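Local coordinates for protein ribosomal RNA small subunit methyltransferase E (Neisseria gonorrhoeae, PDB 5VM8) that probably methylates a uridine of 16S ribosomal RNA at its N3 position, using S-adenosyl methionine as methyl donor, through a trefoil-knotted catalytic domain, at residues L83-I88 with A236-M241; Q89-G94 with E118-R123; I112-S117 with L156-Y161; S170-L175 with A194-V199. All blocks are in the same frame, centred on the assembly; numbering follows the deposited sequence.

Interaction 1: L83-I88 with A236-M241; sequences LNITLI and AAIAAM
L83 meets M241 at a flat group, the backbone carbonyl of M241. L83 CD2 lies above the plane of that group, nearly over its oxygen (3.4 Å to M241 O), not beyond the end of the C=O. No aromatic ring takes part across this contact, and the rest is aliphatic. The same L83 CD2 is 4.2 Å from M241 CB, so one methyl rests on both the root of the methionine side chain and its carbonyl.

I85 sits in the middle and touches two helix residues with one atom. Its CD1 reaches I238 CG2 at 4.2 Å and M241 CB at 4.3 Å, and the two isoleucine side chains cross obliquely. Farther out, M241 runs on extended, bringing SD to 4.3 Å from CG2 of I85. L87 adds a looser touch, CD2 to I238 CD1 at 4.4 Å. I238 can answer both strand residues because its CG2 branch goes to I85 and its CD1 end to L87.

There is no hydrogen bond across the contact. All five touching residues are buried. The axes of strand 85-88 and helix 236-241 run antiparallel within 13° and 11.0 Å apart, a distance filled by these side chains. Helix 94-106 closes in beside them, with S104 touching L87 and I238. A helix laid antiparallel on a strand of a parallel sheet is a standard alpha/beta element, and here it joins the C-terminal helix to the central sheet of the knotted SPOUT methyltransferase domain.

Interaction 2: Q89-G94 with E118-R123; sequences QSISSG and ERCIVR
I91 packs against C120 and V122 through apolar contacts. The methyl CG2 of I91 is 3.8 Å from V122 CB and is flanked by both valine methyls, with the two side chains crossing at about a right angle. Close beside it, I91 CB meets C120 SG at 3.9 Å.

V122 also presses on backbone. Its CG2, set anti to the carbonyl carbon, lies 3.4 Å from S92 O and touches S93 at both N and CB. A single valine thus packs on three consecutive residues of 89-94.

No direct hydrogen bond spans the two segments, but a water does. It accepts from I121 N (2.9 Å) and lies 2.8 Å from I91 O, joining two loop backbones.

Other polar bonds stay within one segment. S90 O takes two donors, Q89 NE2 at 3.1 Å and S92 OG at 3.0 Å, and the carboxamide of Q89 holds its acceptor almost in its own plane. In the other segment V122 N donates to C120 SG at 3.5 Å, so the sulfur that touches I91 also accepts a backbone N-H.

The contact joins the end of strand 85-90 to the loop between strand 111-116 and helix 128-147. I91 also touches W136, and V122 touches R132, both on that helix; P114 of strand 111-116 packs on I91, and E202 accepts a bond from S93 N.

Interaction 3: I112-S117 with L156-Y161; sequences IQPVIS and LPIIGY
Q113 reaches across to P157, I159 and L156 with its carboxamide. NE2 donates to P157 O at 2.8 Å, with the acceptor in the amide plane. The bend at chi2 (62°) turns CD back; NE2 also donates to P114 O at 3.2 Å, from above that carbonyl's plane. This pair of bonds fixes the amide's rotation, with Q113 OE1 against L156 CD1 (3.4 Å) and I159 CD1 packed on Q113 CD at 3.6 Å. On the I116 side of the sheet, I116 CG1 meets I158 CG2 at 3.6 Å, and the ring of P114 touches I158 CG1.

L156 N bonds to I112 O (178°) ahead of the strand pairing; the parallel bridges are V115 with I159 and I116 with G160, with I116 N bonded to I159 O and Y161 N to I116 O. Strand 159-160, the edge of the seven-stranded parallel sheet, joins strand 111-116 as the second strand of a beta-alpha-beta crossover whose helix is 128-147. V115 CA lies 3.0 Å from I159 O, a CA-H...O contact.

Farther out, W136 of that helix packs on P114 and I158. Y161, next to strand 159-160, has its hydroxyl bonded to E209 O and its ring meeting W205.

Interaction 4: S170-L175 with A194-V199; sequences SENTKL and AIVFMV
Strands 173-175 and 195-199 run parallel, 10° apart with axes 4.8 Å from each other, and T173, K174 and L175 pair with I195, V196 and F197. T173 N donates to A194 O and V196 N to T173 O; L175 N then donates to V196 O and M198 N to L175 O. The first three are nearly linear, while the last is more bent at 140°.

N172 lies ahead of the first pair and works by contact, its carboxamide crossing V196 at about a right angle. OD1 is 3.4 Å from A194 CB, and ND2 lies 3.4 Å from V196 CG2. V196 has CG1 anti to the backbone N (chi1 173°), while CG2 stands anti to the carbonyl carbon and faces N172. T173 CB lies 3.6 Å from A194 O.

On the face that carries T173 and L175, L175 CD1 reaches I195 CG2 at 4.1 Å, and L175 CB is 4.4 Å from F197 CD1. The F197 ring takes V199 CG2 of its own strand on one face, 3.5 Å above the plane and offset toward the rim. Beyond L175, its carbonyl oxygen also touches M198 CB at 3.7 Å.

A237, I238 and M241 of helix 232-244 pack on F197, while M198, on the other side of the sheet, meets W205 and Y161. Strand 195-199, flanked by 85-90 and 173-177, is a central strand of the parallel sheet. Parallel strands with helices on both faces are the alpha/beta core of the SPOUT fold, whose knotted C-terminal part probably binds the methyl donor, as in relatives.

In the fold
All four contacts lie in the SPOUT methyltransferase domain and three share its seven-stranded parallel sheet directly, with interaction 2 at the end of one strand. Strand 85-90 serves interactions 1 and 2; 111-116 beside it serves interaction 3, and 195-199 on its other side serves interaction 4. Centres of 1 and 4, and of 2 and 3, are about 10 Å apart; 2 and 4 are about 21 Å apart. Along the chain, the segments of 2 and 3 alternate, interaction 4 follows, and the last segment of 1 returns to the first strand. Distant chain segments are therefore brought together, consistent with a compact knotted domain whose C-terminal helix packs back on the sheet.

Interaction 1: L83-I88 with A236-M241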
loop_
_atom_site.group_PDB
_atom_site.type_symbol
_atom_site.label_atom_id
_atom_site.label_comp_id
_atom_site.label_asym_id
_atom_site.label_seq_id
_atom_site.Cartn_x
_atom_site.Cartn_y
_atom_site.Cartn_z
ATOM N N LEU A 83 11.823 5.075 -5.139
ATOM C CA LEU A 83 11.103 4.602 -6.309
ATOM C C LEU A 83 9.600 4.741 -6.073
ATOM O O LEU A 83 9.081 4.341 -5.024
ATOM C CB LEU A 83 11.472 3.148 -6.588
ATOM C CG LEU A 83 10.972 2.499 -7.871
ATOM C CD1 LEU A 83 11.490 3.292 -9.079
ATOM C CD2 LEU A 83 11.419 1.031 -7.933
ATOM N N ASN A 84 8.907 5.294 -7.054
ATOM C CA ASN A 84 7.471 5.528 -6.994
ATOM C C ASN A 84 6.741 4.417 -7.751
ATOM O O ASN A 84 6.832 4.332 -8.972
ATOM C CB ASN A 84 7.172 6.904 -7.584
ATOM C CG ASN A 84 5.820 7.412 -7.211
ATOM O OD1 ASN A 84 4.825 6.723 -7.370
ATOM N ND2 ASN A 84 5.768 8.633 -6.726
ATOM N N ILE A 85 6.040 3.545 -7.028
ATOM C CA ILE A 85 5.309 2.418 -7.614
ATOM C C ILE A 85 3.835 2.525 -7.243
ATOM O O ILE A 85 3.483 2.430 -6.064
ATOM C CB ILE A 85 5.850 1.062 -7.135
ATOM C CG1 ILE A 85 7.353 0.953 -7.368
ATOM C CG2 ILE A 85 5.094 -0.077 -7.834
ATOM C CD1 ILE A 85 7.998 -0.151 -6.533
ATOM N N THR A 86 2.966 2.642 -8.248
ATOM C CA THR A 86 1.526 2.479 -8.056
ATOM C C THR A 86 1.167 1.061 -8.478
ATOM O O THR A 86 1.379 0.684 -9.634
ATOM C CB THR A 86 0.718 3.493 -8.871
ATOM O OG1 THR A 86 1.038 4.826 -8.453
ATOM C CG2 THR A 86 -0.804 3.234 -8.765
ATOM N N LEU A 87 0.583 0.301 -7.560
ATOM C CA LEU A 87 0.055 -1.028 -7.853
ATOM C C LEU A 87 -1.407 -0.865 -8.248
ATOM O O LEU A 87 -2.236 -0.470 -7.427
ATOM C CB LEU A 87 0.194 -1.941 -6.637
ATOM C CG LEU A 87 -0.594 -3.260 -6.622
ATOM C CD1 LEU A 87 -0.282 -4.137 -7.836
ATOM C CD2 LEU A 87 -0.330 -4.018 -5.302
ATOM N N ILE A 88 -1.716 -1.107 -9.519
ATOM C CA ILE A 88 -3.095 -1.210 -9.975
ATOM C C ILE A 88 -3.479 -2.680 -9.913
ATOM O O ILE A 88 -3.073 -3.465 -10.780
ATOM C CB ILE A 88 -3.280 -0.673 -11.402
ATOM C CG1 ILE A 88 -2.859 0.793 -11.527
ATOM C CG2 ILE A 88 -4.761 -0.793 -11.826
ATOM C CD1 ILE A 88 -3.207 1.370 -12.882
ATOM N N ALA A 236 6.548 -10.545 -5.806
ATOM C CA ALA A 236 7.894 -10.803 -6.302
ATOM C C ALA A 236 8.350 -9.685 -7.227
ATOM O O ALA A 236 9.518 -9.287 -7.194
ATOM C CB ALA A 236 7.955 -12.161 -7.003
ATOM N N ALA A 237 7.416 -9.123 -8.017
ATOM C CA ALA A 237 7.751 -8.090 -8.990
ATOM C C ALA A 237 8.161 -6.797 -8.308
ATOM O O ALA A 237 9.161 -6.170 -8.694
ATOM C CB ALA A 237 6.568 -7.859 -9.936
ATOM N N ILE A 238 7.409 -6.387 -7.282
ATOM C CA ILE A 238 7.739 -5.168 -6.542
ATOM C C ILE A 238 9.107 -5.294 -5.870
ATOM O O ILE A 238 9.915 -4.355 -5.904
ATOM C CB ILE A 238 6.623 -4.852 -5.528
ATOM C CG1 ILE A 238 5.314 -4.563 -6.279
ATOM C CG2 ILE A 238 7.009 -3.699 -4.613
ATOM C CD1 ILE A 238 4.041 -4.454 -5.409
ATOM N N ALA A 239 9.414 -6.474 -5.311
ATOM C CA ALA A 239 10.738 -6.699 -4.733
ATOM C C ALA A 239 11.808 -6.634 -5.812
ATOM O O ALA A 239 12.889 -6.063 -5.601
ATOM C CB ALA A 239 10.796 -8.049 -3.994
ATOM N N ALA A 240 11.523 -7.224 -6.974
ATOM C CA ALA A 240 12.441 -7.130 -8.105
ATOM C C ALA A 240 12.631 -5.677 -8.535
ATOM O O ALA A 240 13.740 -5.266 -8.897
ATOM C CB ALA A 240 11.915 -7.971 -9.275
ATOM N N MET A 241 11.554 -4.885 -8.500
ATOM C CA MET A 241 11.665 -3.471 -8.858
ATOM C C MET A 241 12.515 -2.713 -7.845
ATOM O O MET A 241 13.305 -1.840 -8.223
ATOM C CB MET A 241 10.273 -2.838 -8.952
ATOM C CG MET A 241 9.441 -3.275 -10.131
ATOM S SD MET A 241 7.742 -2.601 -10.084
ATOM C CE MET A 241 6.969 -3.783 -11.172
#

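Interaction 2: Q89-G94 with E118-R123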
loop_
_atom_site.group_PDB
_atom_site.type_symbol
_atom_site.label_atom_id
_atom_site.label_comp_id
_atom_site.label_asym_id
_atom_site.label_seq_id
_atom_site.Cartn_x
_atom_site.Cartn_y
_atom_site.Cartn_z
ATOM N N GLN A 89 -4.353 -3.017 -8.961
ATOM C CA GLN A 89 -4.725 -4.383 -8.613
ATOM C C GLN A 89 -6.211 -4.610 -8.878
ATOM O O GLN A 89 -7.062 -3.935 -8.286
ATOM C CB GLN A 89 -4.428 -4.648 -7.130
ATOM C CG GLN A 89 -4.859 -6.025 -6.644
ATOM C CD GLN A 89 -4.049 -7.119 -7.300
ATOM O OE1 GLN A 89 -2.825 -7.157 -7.137
ATOM N NE2 GLN A 89 -4.710 -7.995 -8.081
ATOM N N SER A 90 -6.522 -5.589 -9.719
ATOM C CA SER A 90 -7.907 -6.006 -9.882
ATOM C C SER A 90 -8.419 -6.668 -8.616
ATOM O O SER A 90 -7.732 -7.509 -8.029
ATOM C CB SER A 90 -8.065 -6.983 -11.038
ATOM O OG SER A 90 -7.346 -6.519 -12.145
ATOM N N ILE A 91 -9.645 -6.297 -8.222
ATOM C CA ILE A 91 -10.232 -6.776 -6.980
ATOM C C ILE A 91 -10.230 -8.289 -6.989
ATOM O O ILE A 91 -10.695 -8.908 -7.952
ATOM C CB ILE A 91 -11.667 -6.272 -6.812
ATOM C CG1 ILE A 91 -11.769 -4.766 -7.038
ATOM C CG2 ILE A 91 -12.162 -6.617 -5.435
ATOM C CD1 ILE A 91 -11.034 -3.982 -6.038
ATOM N N SER A 92 -9.617 -8.881 -5.962
ATOM C CA SER A 92 -9.622 -10.314 -5.734
ATOM C C SER A 92 -10.227 -10.621 -4.366
ATOM O O SER A 92 -10.410 -9.724 -3.527
ATOM C CB SER A 92 -8.204 -10.857 -5.828
ATOM O OG SER A 92 -7.618 -10.333 -6.991
ATOM N N SER A 93 -10.592 -11.886 -4.157
ATOM C CA SER A 93 -11.293 -12.269 -2.932
ATOM C C SER A 93 -10.327 -12.602 -1.799
ATOM O O SER A 93 -9.214 -13.086 -2.019
ATOM C CB SER A 93 -12.262 -13.442 -3.133
ATOM O OG SER A 93 -11.644 -14.703 -3.132
ATOM N N GLY A 94 -10.773 -12.290 -0.585
ATOM C CA GLY A 94 -10.129 -12.549 0.688
ATOM C C GLY A 94 -8.631 -12.451 0.861
ATOM O O GLY A 94 -8.055 -11.367 0.744
ATOM N N GLU A 118 -12.923 -7.588 -15.658
ATOM C CA GLU A 118 -13.998 -8.434 -16.148
ATOM C C GLU A 118 -14.244 -9.606 -15.213
ATOM O O GLU A 118 -15.395 -9.901 -14.856
ATOM C CB GLU A 118 -13.642 -8.929 -17.551
ATOM C CG GLU A 118 -14.566 -9.982 -18.100
ATOM C CD GLU A 118 -15.786 -9.400 -18.758
ATOM O OE1 GLU A 118 -15.896 -8.157 -18.789
ATOM O OE2 GLU A 118 -16.632 -10.190 -19.237
ATOM N N ARG A 119 -13.171 -10.278 -14.795
ATOM C CA ARG A 119 -13.285 -11.513 -14.035
ATOM C C ARG A 119 -13.326 -11.293 -12.524
ATOM O O ARG A 119 -13.008 -12.207 -11.767
ATOM C CB ARG A 119 -12.170 -12.475 -14.436
ATOM C CG ARG A 119 -12.398 -12.984 -15.852
ATOM C CD ARG A 119 -11.229 -13.795 -16.350
ATOM N NE ARG A 119 -11.381 -14.074 -17.770
ATOM C CZ ARG A 119 -10.498 -14.729 -18.509
ATOM N NH1 ARG A 119 -9.377 -15.169 -17.964
ATOM N NH2 ARG A 119 -10.731 -14.933 -19.792
ATOM N N CYS A 120 -13.765 -10.120 -12.085
ATOM C CA CYS A 120 -14.011 -9.878 -10.676
ATOM C C CYS A 120 -15.152 -10.753 -10.166
ATOM O O CYS A 120 -16.242 -10.765 -10.740
ATOM C CB CYS A 120 -14.337 -8.404 -10.462
ATOM S SG CYS A 120 -14.609 -7.989 -8.754
ATOM N N ILE A 121 -14.898 -11.469 -9.068
ATOM C CA ILE A 121 -15.863 -12.320 -8.387
ATOM C C ILE A 121 -16.157 -11.813 -6.975
ATOM O O ILE A 121 -16.703 -12.545 -6.153
ATOM C CB ILE A 121 -15.394 -13.787 -8.357
ATOM C CG1 ILE A 121 -14.012 -13.876 -7.691
ATOM C CG2 ILE A 121 -15.417 -14.374 -9.757
ATOM C CD1 ILE A 121 -13.306 -15.224 -7.816
ATOM N N VAL A 122 -15.821 -10.562 -6.685
ATOM C CA VAL A 122 -16.070 -9.982 -5.378
ATOM C C VAL A 122 -17.329 -9.131 -5.464
ATOM O O VAL A 122 -17.466 -8.267 -6.345
ATOM C CB VAL A 122 -14.870 -9.153 -4.873
ATOM C CG1 VAL A 122 -15.257 -8.395 -3.601
ATOM C CG2 VAL A 122 -13.640 -10.050 -4.601
ATOM N N ARG A 123 -18.250 -9.383 -4.553
ATOM C CA ARG A 123 -19.491 -8.637 -4.510
ATOM C C ARG A 123 -19.214 -7.218 -4.023
ATOM O O ARG A 123 -18.597 -7.025 -2.975
ATOM C CB ARG A 123 -20.467 -9.373 -3.592
ATOM C CG ARG A 123 -21.761 -8.655 -3.378
ATOM C CD ARG A 123 -22.887 -9.602 -3.154
ATOM N NE ARG A 123 -24.121 -8.859 -3.029
ATOM C CZ ARG A 123 -24.999 -9.035 -2.054
ATOM N NH1 ARG A 123 -24.781 -9.946 -1.121
ATOM N NH2 ARG A 123 -26.101 -8.306 -2.021
HETATM O O HOH W 1 -12.183 -11.246 -8.005
#

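Interaction 3: I112-S117 with L156-Y161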
loop_
_atom_site.group_PDB
_atom_site.type_symbol
_atom_site.label_atom_id
_atom_site.label_comp_id
_atom_site.label_asym_id
_atom_site.label_seq_id
_atom_site.Cartn_x
_atom_site.Cartn_y
_atom_site.Cartn_z
ATOM N N ILE A 112 -1.962 2.470 -4.235
ATOM C CA ILE A 112 -2.726 1.295 -4.627
ATOM C C ILE A 112 -4.052 1.754 -5.226
ATOM O O ILE A 112 -4.787 2.535 -4.608
ATOM C CB ILE A 112 -2.957 0.341 -3.439
ATOM C CG1 ILE A 112 -1.617 -0.219 -2.950
ATOM C CG2 ILE A 112 -3.905 -0.782 -3.843
ATOM C CD1 ILE A 112 -1.595 -0.587 -1.458
ATOM N N GLN A 113 -4.328 1.303 -6.448
ATOM C CA GLN A 113 -5.537 1.644 -7.192
ATOM C C GLN A 113 -6.303 0.349 -7.418
ATOM O O GLN A 113 -6.023 -0.387 -8.373
ATOM C CB GLN A 113 -5.199 2.347 -8.511
ATOM C CG GLN A 113 -6.403 2.687 -9.397
ATOM C CD GLN A 113 -7.378 3.653 -8.748
ATOM O OE1 GLN A 113 -7.173 4.873 -8.765
ATOM N NE2 GLN A 113 -8.442 3.111 -8.158
ATOM N N PRO A 114 -7.252 0.012 -6.551
ATOM C CA PRO A 114 -8.079 -1.176 -6.796
ATOM C C PRO A 114 -9.022 -0.937 -7.963
ATOM O O PRO A 114 -9.621 0.136 -8.085
ATOM C CB PRO A 114 -8.856 -1.343 -5.487
ATOM C CG PRO A 114 -8.948 0.054 -4.935
ATOM C CD PRO A 114 -7.692 0.770 -5.366
ATOM N N VAL A 115 -9.176 -1.950 -8.811
ATOM C CA VAL A 115 -9.997 -1.801 -10.008
ATOM C C VAL A 115 -10.868 -3.028 -10.186
ATOM O O VAL A 115 -10.502 -4.146 -9.811
ATOM C CB VAL A 115 -9.211 -1.580 -11.329
ATOM C CG1 VAL A 115 -8.324 -0.358 -11.266
ATOM C CG2 VAL A 115 -8.456 -2.830 -11.729
ATOM N N ILE A 116 -12.026 -2.800 -10.790
ATOM C CA ILE A 116 -12.911 -3.877 -11.195
ATOM C C ILE A 116 -12.538 -4.240 -12.621
ATOM O O ILE A 116 -12.516 -3.375 -13.501
ATOM C CB ILE A 116 -14.384 -3.466 -11.112
ATOM C CG1 ILE A 116 -14.681 -2.808 -9.757
ATOM C CG2 ILE A 116 -15.242 -4.696 -11.361
ATOM C CD1 ILE A 116 -16.062 -2.221 -9.667
ATOM N N SER A 117 -12.155 -5.485 -12.828
ATOM C CA SER A 117 -11.912 -6.009 -14.155
ATOM C C SER A 117 -12.997 -7.028 -14.457
ATOM O O SER A 117 -13.887 -7.286 -13.644
ATOM C CB SER A 117 -10.503 -6.607 -14.283
ATOM O OG SER A 117 -10.396 -7.852 -13.625
ATOM N N LEU A 156 -6.811 4.075 -3.252
ATOM C CA LEU A 156 -7.643 5.007 -4.002
ATOM C C LEU A 156 -9.049 4.441 -4.230
ATOM O O LEU A 156 -9.248 3.222 -4.218
ATOM C CB LEU A 156 -6.976 5.351 -5.326
ATOM C CG LEU A 156 -5.567 5.961 -5.178
ATOM C CD1 LEU A 156 -4.864 6.121 -6.536
ATOM C CD2 LEU A 156 -5.606 7.304 -4.456
ATOM N N PRO A 157 -10.046 5.308 -4.410
ATOM C CA PRO A 157 -11.410 4.817 -4.663
ATOM C C PRO A 157 -11.466 3.850 -5.842
ATOM O O PRO A 157 -10.725 3.977 -6.819
ATOM C CB PRO A 157 -12.201 6.096 -4.950
ATOM C CG PRO A 157 -11.420 7.202 -4.310
ATOM C CD PRO A 157 -9.976 6.780 -4.345
ATOM N N ILE A 158 -12.325 2.840 -5.707
ATOM C CA ILE A 158 -12.491 1.829 -6.742
ATOM C C ILE A 158 -12.968 2.460 -8.039
ATOM O O ILE A 158 -13.844 3.330 -8.045
ATOM C CB ILE A 158 -13.478 0.745 -6.268
ATOM C CG1 ILE A 158 -12.967 0.099 -4.966
ATOM C CG2 ILE A 158 -13.743 -0.255 -7.389
ATOM C CD1 ILE A 158 -13.908 -0.879 -4.326
ATOM N N ILE A 159 -12.379 2.019 -9.148
ATOM C CA ILE A 159 -12.818 2.355 -10.495
ATOM C C ILE A 159 -12.723 1.105 -11.361
ATOM O O ILE A 159 -12.067 0.121 -11.012
ATOM C CB ILE A 159 -11.986 3.497 -11.127
ATOM C CG1 ILE A 159 -10.478 3.238 -10.986
ATOM C CG2 ILE A 159 -12.342 4.824 -10.511
ATOM C CD1 ILE A 159 -9.596 4.408 -11.477
ATOM N N GLY A 160 -13.333 1.176 -12.538
ATOM C CA GLY A 160 -13.202 0.089 -13.475
ATOM C C GLY A 160 -11.835 0.072 -14.126
ATOM O O GLY A 160 -11.078 1.039 -14.087
ATOM N N TYR A 161 -11.521 -1.071 -14.729
ATOM C CA TYR A 161 -10.235 -1.254 -15.388
ATOM C C TYR A 161 -10.014 -0.225 -16.493
ATOM O O TYR A 161 -8.981 0.459 -16.527
ATOM C CB TYR A 161 -10.168 -2.674 -15.936
ATOM C CG TYR A 161 -8.992 -2.989 -16.821
ATOM C CD1 TYR A 161 -7.776 -3.428 -16.272
ATOM C CD2 TYR A 161 -9.102 -2.907 -18.207
ATOM C CE1 TYR A 161 -6.700 -3.750 -17.092
ATOM C CE2 TYR A 161 -8.031 -3.215 -19.029
ATOM C CZ TYR A 161 -6.842 -3.646 -18.472
ATOM O OH TYR A 161 -5.792 -3.963 -19.292
#

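Interaction 4: S170-L175 with A194-V199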
loop_
_atom_site.group_PDB
_atom_site.type_symbol
_atom_site.label_atom_id
_atom_site.label_comp_id
_atom_site.label_asym_id
_atom_site.label_seq_id
_atom_site.Cartn_x
_atom_site.Cartn_y
_atom_site.Cartn_z
ATOM N N SER A 170 1.662 10.197 -19.477
ATOM C CA SER A 170 2.246 9.395 -20.546
ATOM C C SER A 170 3.665 8.954 -20.205
ATOM O O SER A 170 4.061 7.826 -20.521
ATOM C CB SER A 170 2.235 10.185 -21.857
ATOM O OG SER A 170 0.919 10.546 -22.228
ATOM N N GLU A 171 4.451 9.839 -19.580
ATOM C CA GLU A 171 5.865 9.577 -19.321
ATOM C C GLU A 171 6.098 8.446 -18.320
ATOM O O GLU A 171 7.227 7.954 -18.230
ATOM C CB GLU A 171 6.562 10.867 -18.851
ATOM N N ASN A 172 5.069 7.997 -17.601
ATOM C CA ASN A 172 5.243 6.919 -16.637
ATOM C C ASN A 172 5.653 5.622 -17.323
ATOM O O ASN A 172 5.429 5.418 -18.516
ATOM C CB ASN A 172 3.959 6.715 -15.829
ATOM C CG ASN A 172 3.934 7.549 -14.554
ATOM O OD1 ASN A 172 4.717 8.488 -14.399
ATOM N ND2 ASN A 172 3.014 7.229 -13.648
ATOM N N THR A 173 6.307 4.762 -16.556
ATOM C CA THR A 173 6.609 3.406 -16.986
ATOM C C THR A 173 5.404 2.540 -16.667
ATOM O O THR A 173 4.995 2.439 -15.504
ATOM C CB THR A 173 7.885 2.897 -16.294
ATOM O OG1 THR A 173 9.024 3.579 -16.852
ATOM C CG2 THR A 173 8.063 1.382 -16.489
ATOM N N LYS A 174 4.809 1.963 -17.694
ATOM C CA LYS A 174 3.491 1.342 -17.610
ATOM C C LYS A 174 3.651 -0.142 -17.909
ATOM O O LYS A 174 3.992 -0.529 -19.034
ATOM C CB LYS A 174 2.514 2.031 -18.561
ATOM C CG LYS A 174 2.491 3.547 -18.353
ATOM C CD LYS A 174 1.390 4.242 -19.188
ATOM C CE LYS A 174 1.856 4.607 -20.597
ATOM N NZ LYS A 174 2.786 5.765 -20.603
ATOM N N LEU A 175 3.423 -0.951 -16.886
ATOM C CA LEU A 175 3.735 -2.365 -16.871
ATOM C C LEU A 175 2.471 -3.151 -16.557
ATOM O O LEU A 175 1.705 -2.772 -15.667
ATOM C CB LEU A 175 4.818 -2.644 -15.815
ATOM C CG LEU A 175 6.110 -1.857 -16.053
ATOM C CD1 LEU A 175 7.166 -2.239 -15.033
ATOM C CD2 LEU A 175 6.665 -2.033 -17.488
ATOM N N ALA A 194 8.149 7.542 -12.541
ATOM C CA ALA A 194 7.254 6.705 -11.770
ATOM C C ALA A 194 6.906 5.436 -12.547
ATOM O O ALA A 194 6.977 5.384 -13.784
ATOM C CB ALA A 194 5.996 7.480 -11.395
ATOM N N ILE A 195 6.501 4.415 -11.796
ATOM C CA ILE A 195 6.092 3.118 -12.319
ATOM C C ILE A 195 4.627 2.889 -11.972
ATOM O O ILE A 195 4.195 3.145 -10.842
ATOM C CB ILE A 195 6.955 1.975 -11.749
ATOM C CG1 ILE A 195 8.415 2.144 -12.158
ATOM C CG2 ILE A 195 6.413 0.602 -12.181
ATOM C CD1 ILE A 195 9.360 1.287 -11.342
ATOM N N VAL A 196 3.876 2.389 -12.950
ATOM C CA VAL A 196 2.490 1.994 -12.779
ATOM C C VAL A 196 2.437 0.535 -13.177
ATOM O O VAL A 196 2.844 0.162 -14.285
ATOM C CB VAL A 196 1.527 2.852 -13.616
ATOM C CG1 VAL A 196 0.129 2.288 -13.544
ATOM C CG2 VAL A 196 1.536 4.267 -13.088
ATOM N N PHE A 197 1.935 -0.286 -12.272
ATOM C CA PHE A 197 2.050 -1.718 -12.389
ATOM C C PHE A 197 0.665 -2.321 -12.234
ATOM O O PHE A 197 0.006 -2.077 -11.221
ATOM C CB PHE A 197 3.031 -2.135 -11.277
ATOM C CG PHE A 197 3.119 -3.581 -11.016
ATOM C CD1 PHE A 197 3.362 -4.467 -12.039
ATOM C CD2 PHE A 197 3.071 -4.043 -9.717
ATOM C CE1 PHE A 197 3.501 -5.814 -11.791
ATOM C CE2 PHE A 197 3.199 -5.387 -9.456
ATOM C CZ PHE A 197 3.430 -6.276 -10.511
ATOM N N MET A 198 0.245 -3.141 -13.206
ATOM C CA MET A 198 -1.131 -3.630 -13.282
ATOM C C MET A 198 -1.184 -5.136 -13.082
ATOM O O MET A 198 -0.466 -5.886 -13.755
ATOM C CB MET A 198 -1.793 -3.319 -14.599
ATOM C CG MET A 198 -2.077 -1.887 -14.843
ATOM S SD MET A 198 -3.543 -1.911 -15.874
ATOM C CE MET A 198 -4.498 -2.929 -14.740
ATOM N N VAL A 199 -2.041 -5.579 -12.169
ATOM C CA VAL A 199 -2.138 -6.992 -11.845
ATOM C C VAL A 199 -3.590 -7.446 -11.925
ATOM O O VAL A 199 -4.495 -6.741 -11.468
ATOM C CB VAL A 199 -1.540 -7.287 -10.451
ATOM C CG1 VAL A 199 -1.589 -8.760 -10.168
ATOM C CG2 VAL A 199 -0.103 -6.780 -10.405
#